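Local coordinates for hypothetical protein Atu2327 (Agrobacterium tumefaciens, PDB 2O8I) that probably catalyses the decarboxylation of 2-oxo-4-hydroxy-4-carboxy-5-ureidoimidazoline to allantoin in purine breakdown, at residues 23-28 against 42-47; 12-17 against 156-161; 114-119 against 151-156. All coordinates share one frame; numbering follows the deposited sequence.

Interaction 1. Residues 23-28 against 42-47; sequences ERAYDA and GALCAQ
A steep helix-helix crossing, a packing contact without hydrogen bonds that is part apolar and part carried by a glutamine chain, joins helix 19-27 to helix 37-50 near the periphery of this all-alpha fold. The axes of the two short segments come within 8.9 Å of each other at an angle of 112°, so the helices meet at one place instead of lying along each other. Alanine suits that meeting point because its single methyl lets the backbones come close: the CA of Ala25 is 6.0 Å from the CA of Leu44. The methyl of Ala25 points at the other helix, and its CB touches Leu44 CD2 at 3.7 Å. Leu44 does not aim its first bond at the partner, but with CG beside the backbone N and CD1 anti to CA (chi2 -177°), the other branch, CD2, is turned onto Ala25. Its side chain also packs against Phe11 and Phe15, while Phe7 of helix 4-11 packs on Ala25, which draws a third helix into the same apolar cluster.

Gln47 fills the other part of the crossing. Its chain bends at chi2 (-54°), laying CG against the backbone of Ala25, 3.5 Å from Ala25 N, and carrying the amide across the base of Arg24. There Gln47 NE2 lies 3.3 Å from Arg24 CB, and Gln47 OE1 faces the methyl of Ala28, 3.8 Å from its CB. Glutamine thus works here mainly through its bulk. Arg24 lends only its aliphatic stem; the extended chain leads the guanidinium away to a salt bridge with Glu55. The whole is a steep helix crossing, with an alanine at the closest point, in the all-helical fold of the OHCU decarboxylase family.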
loop_
_atom_site.group_PDB
_atom_site.type_symbol
_atom_site.label_atom_id
_atom_site.label_comp_id
_atom_site.label_asym_id
_atom_site.label_seq_id
_atom_site.Cartn_x
_atom_site.Cartn_y
_atom_site.Cartn_z
ATOM N N GLU A 23 11.340 -1.866 -15.358
ATOM C CA GLU A 23 12.194 -2.711 -16.223
ATOM C C GLU A 23 12.402 -2.031 -17.586
ATOM O O GLU A 23 13.538 -1.836 -18.036
ATOM C CB GLU A 23 11.540 -4.056 -16.528
ATOM C CG GLU A 23 11.068 -4.888 -15.371
ATOM C CD GLU A 23 12.113 -5.876 -14.945
ATOM O OE1 GLU A 23 13.144 -6.004 -15.684
ATOM O OE2 GLU A 23 11.924 -6.523 -13.868
ATOM N N ARG A 24 11.312 -1.662 -18.247
ATOM C CA ARG A 24 11.417 -1.038 -19.551
ATOM C C ARG A 24 12.108 0.292 -19.474
ATOM O O ARG A 24 12.927 0.607 -20.350
ATOM C CB ARG A 24 10.057 -0.839 -20.174
ATOM C CG ARG A 24 9.382 -2.138 -20.470
ATOM C CD ARG A 24 8.056 -1.882 -21.141
ATOM N NE ARG A 24 7.362 -3.152 -21.229
ATOM C CZ ARG A 24 6.068 -3.277 -21.485
ATOM N NH1 ARG A 24 5.315 -2.186 -21.645
ATOM N NH2 ARG A 24 5.535 -4.503 -21.546
ATOM N N ALA A 25 11.799 1.096 -18.449
ATOM C CA ALA A 25 12.526 2.373 -18.275
ATOM C C ALA A 25 14.028 2.113 -18.183
ATOM O O ALA A 25 14.820 2.930 -18.664
ATOM C CB ALA A 25 12.056 3.128 -17.063
ATOM N N TYR A 26 14.408 0.991 -17.562
ATOM C CA TYR A 26 15.811 0.723 -17.376
ATOM C C TYR A 26 16.468 0.408 -18.726
ATOM O O TYR A 26 17.587 0.875 -19.010
ATOM C CB TYR A 26 16.082 -0.390 -16.344
ATOM C CG TYR A 26 17.570 -0.429 -15.954
ATOM C CD1 TYR A 26 18.511 -1.179 -16.710
ATOM C CD2 TYR A 26 18.052 0.319 -14.889
ATOM C CE1 TYR A 26 19.853 -1.206 -16.371
ATOM C CE2 TYR A 26 19.428 0.306 -14.548
ATOM C CZ TYR A 26 20.310 -0.456 -15.291
ATOM O OH TYR A 26 21.645 -0.497 -14.954
ATOM N N ASP A 27 15.749 -0.359 -19.558
ATOM C CA ASP A 27 16.213 -0.700 -20.891
ATOM C C ASP A 27 16.191 0.477 -21.847
ATOM O O ASP A 27 16.904 0.448 -22.849
ATOM C CB ASP A 27 15.486 -1.930 -21.438
ATOM C CG ASP A 27 15.814 -3.203 -20.633
ATOM O OD1 ASP A 27 16.883 -3.252 -19.976
ATOM O OD2 ASP A 27 15.008 -4.153 -20.645
ATOM N N ALA A 28 15.443 1.523 -21.523
ATOM C CA ALA A 28 15.510 2.782 -22.269
ATOM C C ALA A 28 16.626 3.718 -21.806
ATOM O O ALA A 28 16.759 4.852 -22.317
ATOM C CB ALA A 28 14.177 3.516 -22.212
ATOM N N GLY A 42 9.574 11.500 -15.518
ATOM C CA GLY A 42 9.412 11.641 -16.945
ATOM C C GLY A 42 9.648 10.272 -17.596
ATOM O O GLY A 42 8.897 9.861 -18.503
ATOM N N ALA A 43 10.673 9.555 -17.107
ATOM C CA ALA A 43 11.108 8.289 -17.689
ATOM C C ALA A 43 10.076 7.202 -17.450
ATOM O O ALA A 43 9.732 6.458 -18.370
ATOM C CB ALA A 43 12.447 7.884 -17.131
ATOM N N LEU A 44 9.562 7.136 -16.224
ATOM C CA LEU A 44 8.522 6.170 -15.875
ATOM C C LEU A 44 7.183 6.449 -16.589
ATOM O O LEU A 44 6.588 5.513 -17.163
ATOM C CB LEU A 44 8.360 6.069 -14.355
ATOM C CG LEU A 44 9.609 5.598 -13.588
ATOM C CD1 LEU A 44 9.291 5.475 -12.100
ATOM C CD2 LEU A 44 10.209 4.258 -14.119
ATOM N N CYS A 45 6.724 7.708 -16.600
ATOM C CA CYS A 45 5.524 8.057 -17.367
ATOM C C CYS A 45 5.660 7.689 -18.836
ATOM O O CYS A 45 4.703 7.184 -19.448
ATOM C CB CYS A 45 5.149 9.525 -17.209
ATOM S SG CYS A 45 4.587 9.839 -15.533
ATOM N N ALA A 46 6.842 7.920 -19.404
ATOM C CA ALA A 46 7.082 7.563 -20.785
ATOM C C ALA A 46 6.735 6.109 -21.046
ATOM O O ALA A 46 6.043 5.814 -22.021
ATOM C CB ALA A 46 8.513 7.867 -21.208
ATOM N N GLN A 47 7.185 5.198 -20.194
ATOM C CA GLN A 47 6.817 3.802 -20.384
ATOM C C GLN A 47 5.324 3.546 -20.136
ATOM O O GLN A 47 4.725 2.659 -20.766
ATOM C CB GLN A 47 7.634 2.883 -19.494
ATOM C CG GLN A 47 9.104 2.947 -19.675
ATOM C CD GLN A 47 9.531 2.723 -21.115
ATOM O OE1 GLN A 47 10.402 3.420 -21.601
ATOM N NE2 GLN A 47 8.919 1.750 -21.796
#

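Interaction 2. Residues 12-17 against 156-161; sequences GGVFEH and LRLASM
In this helical fold the turn between helices 4-11 and 19-27 packs on the C-terminal part of helix 139-161, with tight apolar packing around Val14 on one side and an ionic grip on the other. The two branches of Val14 part company: CG1 meets Leu158 CD1 at 3.9 Å, while CG2 meets CE of Met161, a selenomethionine, also at 3.9 Å. A beta-branched residue suits the spot because both methyls find partners at once, and Leu158 is backed by helix 37-50.

The looser, polar side has an exposed Gly13 and a partly exposed Glu16, but the buried Arg157 is covered there by Ile72 of the second subunit. Arg157 stretches out along the loop and gives Val14 O a weak bond from NH1. Its NE is salt-bridged to Glu75 of the second subunit, so one guanidinium ties loop, helix and dimer partner together, and the flanking carboxylates would be expected to favour its charged form. Glu16 turns at chi2 to meet it, with carboxylate and guanidinium planes 66° apart. Both end nitrogens converge on a single oxygen: Glu16 OE1 lies 2.7 Å from Arg157 NH2 and 2.8 Å from Arg157 NH1.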
loop_
_atom_site.group_PDB
_atom_site.type_symbol
_atom_site.label_atom_id
_atom_site.label_comp_id
_atom_site.label_asym_id
_atom_site.label_seq_id
_atom_site.Cartn_x
_atom_site.Cartn_y
_atom_site.Cartn_z
ATOM N N GLY A 12 10.344 0.116 -8.991
ATOM C CA GLY A 12 9.339 -0.870 -9.368
ATOM C C GLY A 12 7.936 -0.655 -8.796
ATOM O O GLY A 12 6.962 -0.999 -9.461
ATOM N N GLY A 13 7.840 -0.094 -7.571
ATOM C CA GLY A 13 6.578 0.143 -6.896
ATOM C C GLY A 13 5.951 1.508 -7.145
ATOM O O GLY A 13 4.875 1.799 -6.625
ATOM N N VAL A 14 6.606 2.381 -7.887
ATOM C CA VAL A 14 6.088 3.739 -8.012
ATOM C C VAL A 14 4.732 3.691 -8.741
ATOM O O VAL A 14 3.809 4.455 -8.453
ATOM C CB VAL A 14 7.131 4.684 -8.734
ATOM C CG1 VAL A 14 6.492 5.988 -9.215
ATOM C CG2 VAL A 14 8.313 4.958 -7.821
ATOM N N PHE A 15 4.643 2.816 -9.723
ATOM C CA PHE A 15 3.381 2.395 -10.272
ATOM C C PHE A 15 3.170 1.078 -9.560
ATOM O O PHE A 15 3.899 0.111 -9.749
ATOM C CB PHE A 15 3.465 2.230 -11.811
ATOM C CG PHE A 15 3.561 3.539 -12.544
ATOM C CD1 PHE A 15 4.747 4.247 -12.584
ATOM C CD2 PHE A 15 2.470 4.091 -13.137
ATOM C CE1 PHE A 15 4.853 5.502 -13.250
ATOM C CE2 PHE A 15 2.545 5.328 -13.790
ATOM C CZ PHE A 15 3.756 6.026 -13.846
ATOM N N GLU A 16 2.170 1.072 -8.703
ATOM C CA GLU A 16 1.943 0.005 -7.790
ATOM C C GLU A 16 1.886 -1.357 -8.480
ATOM O O GLU A 16 1.254 -1.483 -9.507
ATOM C CB GLU A 16 0.656 0.300 -7.031
ATOM C CG GLU A 16 0.558 -0.523 -5.802
ATOM C CD GLU A 16 1.084 0.201 -4.600
ATOM O OE1 GLU A 16 1.286 1.412 -4.668
ATOM O OE2 GLU A 16 1.254 -0.425 -3.574
ATOM N N HIS A 17 2.566 -2.361 -7.915
ATOM C CA HIS A 17 2.605 -3.707 -8.473
ATOM C C HIS A 17 2.930 -3.722 -9.969
ATOM O O HIS A 17 2.637 -4.720 -10.661
ATOM C CB HIS A 17 1.308 -4.487 -8.181
ATOM C CG HIS A 17 0.995 -4.607 -6.714
ATOM N ND1 HIS A 17 0.006 -3.869 -6.112
ATOM C CD2 HIS A 17 1.574 -5.331 -5.724
ATOM C CE1 HIS A 17 -0.020 -4.133 -4.814
ATOM N NE2 HIS A 17 0.923 -5.015 -4.550
ATOM N N LEU A 156 4.116 12.270 -6.873
ATOM C CA LEU A 156 4.111 12.501 -5.436
ATOM C C LEU A 156 5.003 11.490 -4.712
ATOM O O LEU A 156 5.737 11.850 -3.775
ATOM C CB LEU A 156 2.675 12.458 -4.869
ATOM C CG LEU A 156 1.723 13.574 -5.333
ATOM C CD1 LEU A 156 0.292 13.202 -4.939
ATOM C CD2 LEU A 156 2.132 14.942 -4.734
ATOM N N ARG A 157 4.951 10.238 -5.148
ATOM C CA ARG A 157 5.819 9.219 -4.544
ATOM C C ARG A 157 7.287 9.549 -4.736
ATOM O O ARG A 157 8.023 9.687 -3.738
ATOM C CB ARG A 157 5.473 7.831 -5.055
ATOM C CG ARG A 157 4.079 7.439 -4.581
ATOM C CD ARG A 157 3.591 6.239 -5.306
ATOM N NE ARG A 157 2.443 5.679 -4.626
ATOM C CZ ARG A 157 1.972 4.460 -4.847
ATOM N NH1 ARG A 157 2.596 3.663 -5.716
ATOM N NH2 ARG A 157 0.889 4.034 -4.190
ATOM N N LEU A 158 7.680 9.732 -6.001
ATOM C CA LEU A 158 9.047 10.132 -6.367
ATOM C C LEU A 158 9.539 11.394 -5.687
ATOM O O LEU A 158 10.670 11.412 -5.207
ATOM C CB LEU A 158 9.188 10.246 -7.865
ATOM C CG LEU A 158 9.176 8.875 -8.548
ATOM C CD1 LEU A 158 8.826 9.053 -10.014
ATOM C CD2 LEU A 158 10.525 8.181 -8.359
ATOM N N ALA A 159 8.681 12.420 -5.586
ATOM C CA ALA A 159 9.026 13.624 -4.830
ATOM C C ALA A 159 9.355 13.393 -3.339
ATOM O O ALA A 159 10.076 14.184 -2.743
ATOM C CB ALA A 159 7.964 14.679 -4.989
ATOM N N SER A 160 8.839 12.335 -2.715
ATOM C CA SER A 160 9.218 12.067 -1.319
ATOM C C SER A 160 10.568 11.336 -1.212
ATOM O O SER A 160 11.238 11.425 -0.181
ATOM C CB SER A 160 8.130 11.303 -0.552
ATOM O OG SER A 160 7.906 10.014 -1.124
HETATM N N MSE A 161 10.955 10.642 -2.278
HETATM C CA MSE A 161 12.143 9.827 -2.299
HETATM C C MSE A 161 13.375 10.498 -2.892
HETATM O O MSE A 161 14.465 9.975 -2.747
HETATM C CB MSE A 161 11.914 8.653 -3.203
HETATM C CG MSE A 161 11.149 7.508 -2.673
HETATM SE SE MSE A 161 10.692 6.497 -4.328
HETATM C CE MSE A 161 8.759 6.765 -4.388
#

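Interaction 3. Residues 114-119 against 151-156; sequences PFIIAV and EKIAWL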
loop_
_atom_site.group_PDB
_atom_site.type_symbol
_atom_site.label_atom_id
_atom_site.label_comp_id
_atom_site.label_asym_id
_atom_site.label_seq_id
_atom_site.Cartn_x
_atom_site.Cartn_y
_atom_site.Cartn_z
ATOM N N PRO A 114 -10.324 0.437 -9.155
ATOM C CA PRO A 114 -10.606 1.278 -7.993
ATOM C C PRO A 114 -10.708 2.758 -8.319
ATOM O O PRO A 114 -10.289 3.196 -9.406
ATOM C CB PRO A 114 -9.389 1.066 -7.104
ATOM C CG PRO A 114 -8.806 -0.227 -7.568
ATOM C CD PRO A 114 -8.997 -0.176 -9.049
ATOM N N PHE A 115 -11.248 3.523 -7.370
ATOM C CA PHE A 115 -11.298 4.963 -7.463
ATOM C C PHE A 115 -9.910 5.477 -7.108
ATOM O O PHE A 115 -9.408 5.283 -5.995
ATOM C CB PHE A 115 -12.347 5.491 -6.498
ATOM C CG PHE A 115 -12.466 6.980 -6.494
ATOM C CD1 PHE A 115 -12.891 7.654 -7.625
ATOM C CD2 PHE A 115 -12.165 7.715 -5.331
ATOM C CE1 PHE A 115 -12.993 9.044 -7.639
ATOM C CE2 PHE A 115 -12.291 9.112 -5.311
ATOM C CZ PHE A 115 -12.684 9.790 -6.486
ATOM N N ILE A 116 -9.260 6.097 -8.080
ATOM C CA ILE A 116 -7.883 6.495 -7.920
ATOM C C ILE A 116 -7.834 8.029 -7.904
ATOM O O ILE A 116 -8.390 8.725 -8.803
ATOM C CB ILE A 116 -7.060 5.970 -9.069
ATOM C CG1 ILE A 116 -7.014 4.447 -9.041
ATOM C CG2 ILE A 116 -5.635 6.579 -9.052
ATOM C CD1 ILE A 116 -6.497 3.839 -10.387
ATOM N N ILE A 117 -7.195 8.559 -6.864
ATOM C CA ILE A 117 -7.138 9.993 -6.722
ATOM C C ILE A 117 -5.903 10.407 -5.930
ATOM O O ILE A 117 -5.626 9.834 -4.886
ATOM C CB ILE A 117 -8.466 10.550 -6.106
ATOM C CG1 ILE A 117 -8.482 12.079 -6.216
ATOM C CG2 ILE A 117 -8.746 9.988 -4.686
ATOM C CD1 ILE A 117 -9.706 12.690 -5.602
ATOM N N ALA A 118 -5.133 11.357 -6.465
ATOM C CA ALA A 118 -4.043 11.975 -5.708
ATOM C C ALA A 118 -4.679 12.807 -4.594
ATOM O O ALA A 118 -5.620 13.568 -4.825
ATOM C CB ALA A 118 -3.214 12.848 -6.588
ATOM N N VAL A 119 -4.133 12.674 -3.401
ATOM C CA VAL A 119 -4.815 13.075 -2.201
ATOM C C VAL A 119 -4.023 14.139 -1.403
ATOM O O VAL A 119 -4.570 14.737 -0.460
ATOM C CB VAL A 119 -5.085 11.765 -1.408
ATOM C CG1 VAL A 119 -4.674 11.849 0.047
ATOM C CG2 VAL A 119 -6.489 11.248 -1.665
ATOM N N GLU A 151 -0.445 9.020 -12.575
ATOM C CA GLU A 151 0.787 9.668 -12.900
ATOM C C GLU A 151 1.360 10.779 -12.005
ATOM O O GLU A 151 2.519 10.686 -11.588
ATOM C CB GLU A 151 0.723 10.274 -14.324
ATOM C CG GLU A 151 0.748 9.283 -15.474
ATOM C CD GLU A 151 0.853 9.953 -16.877
ATOM O OE1 GLU A 151 0.882 11.219 -16.993
ATOM O OE2 GLU A 151 0.897 9.196 -17.884
ATOM N N LYS A 152 0.618 11.819 -11.653
ATOM C CA LYS A 152 0.191 12.188 -10.363
ATOM C C LYS A 152 0.686 11.584 -9.096
ATOM O O LYS A 152 1.518 12.191 -8.422
ATOM C CB LYS A 152 -1.121 12.920 -10.291
ATOM C CG LYS A 152 -0.881 14.398 -10.112
ATOM C CD LYS A 152 -1.879 15.031 -9.087
ATOM C CE LYS A 152 -1.732 16.604 -8.944
ATOM N NZ LYS A 152 -2.763 17.208 -8.011
ATOM N N ILE A 153 0.169 10.420 -8.752
ATOM C CA ILE A 153 0.622 9.735 -7.596
ATOM C C ILE A 153 2.119 9.344 -7.761
ATOM O O ILE A 153 2.922 9.481 -6.815
ATOM C CB ILE A 153 -0.309 8.586 -7.349
ATOM C CG1 ILE A 153 -1.659 9.186 -6.895
ATOM C CG2 ILE A 153 0.305 7.650 -6.328
ATOM C CD1 ILE A 153 -2.915 8.322 -7.131
ATOM N N ALA A 154 2.489 8.929 -8.973
ATOM C CA ALA A 154 3.875 8.568 -9.264
ATOM C C ALA A 154 4.770 9.745 -8.916
ATOM O O ALA A 154 5.814 9.582 -8.230
ATOM C CB ALA A 154 4.072 8.124 -10.766
ATOM N N TRP A 155 4.336 10.929 -9.333
ATOM C CA TRP A 155 5.100 12.121 -9.063
ATOM C C TRP A 155 5.240 12.345 -7.572
ATOM O O TRP A 155 6.350 12.597 -7.058
ATOM C CB TRP A 155 4.485 13.368 -9.744
ATOM C CG TRP A 155 5.013 14.633 -9.156
ATOM C CD1 TRP A 155 4.386 15.445 -8.260
ATOM C CD2 TRP A 155 6.298 15.179 -9.360
ATOM N NE1 TRP A 155 5.198 16.496 -7.912
ATOM C CE2 TRP A 155 6.385 16.355 -8.574
ATOM C CE3 TRP A 155 7.382 14.813 -10.160
ATOM C CZ2 TRP A 155 7.517 17.166 -8.554
ATOM C CZ3 TRP A 155 8.515 15.607 -10.136
ATOM C CH2 TRP A 155 8.576 16.778 -9.332
ATOM N N LEU A 156 4.116 12.270 -6.873
ATOM C CA LEU A 156 4.111 12.501 -5.436
ATOM C C LEU A 156 5.003 11.490 -4.712
ATOM O O LEU A 156 5.737 11.850 -3.775
ATOM C CB LEU A 156 2.675 12.458 -4.869
ATOM C CG LEU A 156 1.723 13.574 -5.333
ATOM C CD1 LEU A 156 0.292 13.202 -4.939
ATOM C CD2 LEU A 156 2.132 14.942 -4.734
#
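The extended loop between helices 94-111 and 124-135 runs through the interior of the all-alpha fold, and here it rests on the long C-terminal helix 139-161. It forms no regular strand, yet its side chains alternate: Ala118 points at the helix, whereas Ile117 and Val119 turn away and pack on helix 124-135. The loop is therefore a layer between two helices, which suits the fact that every residue from 114 to 119 is apolar.

Ala118 is the centre of the contact, with its CA 5.5 Å from the CA of Ile153. A methyl is short enough to let the loop sit this near the helix, and Ala118 CB drops among Lys152, Ile153 and Leu156, residues within about one turn of each other on the same helical face. On one side Leu156 sends its CD1 branch to within 3.9 Å of Ala118 CB. Ile153 reaches toward the loop: with chi1 at -70° its CG1 comes 4.0 Å from Ala118 CB, and an extended chi2 of 156° brings CD1 against the backbone, 3.8 Å from Ala118 N. That same CD1 meets Ile116 CG2 at 3.8 Å, where the two isoleucines cross at about a right angle.

No hydrogen bond joins the two segments; the loop's backbone is held from nearby instead, Ala118 N by Gln149 OE1 and Ile116 O by Arg134. On the solvent side the aliphatic part of Lys152 lies against the loop, a residue that can be greasy below and charged at its tip: Lys152 CD touches Ala118 CB at 3.6 Å.

Helix 139-161 is the common element of interactions 2 and 3, which share Leu156 and have centres about 10 Å apart; Ala154 bridges them by packing against Val14 and Phe15. Interaction 1 lies about 13 Å from interaction 2 and about 18 Å from interaction 3, centre to centre, and joins the former through Leu44, which meets Val14, Phe15 and Leu158. Along the chain, interaction 2 pairs the most distant segments and spans both others, with interaction 1 preceding interaction 3. The last long helix thus gathers N-terminal turn and central loop around itself, while interactions 2 and 3 also touch the second subunit, so both belong to the region where the two subunits meet.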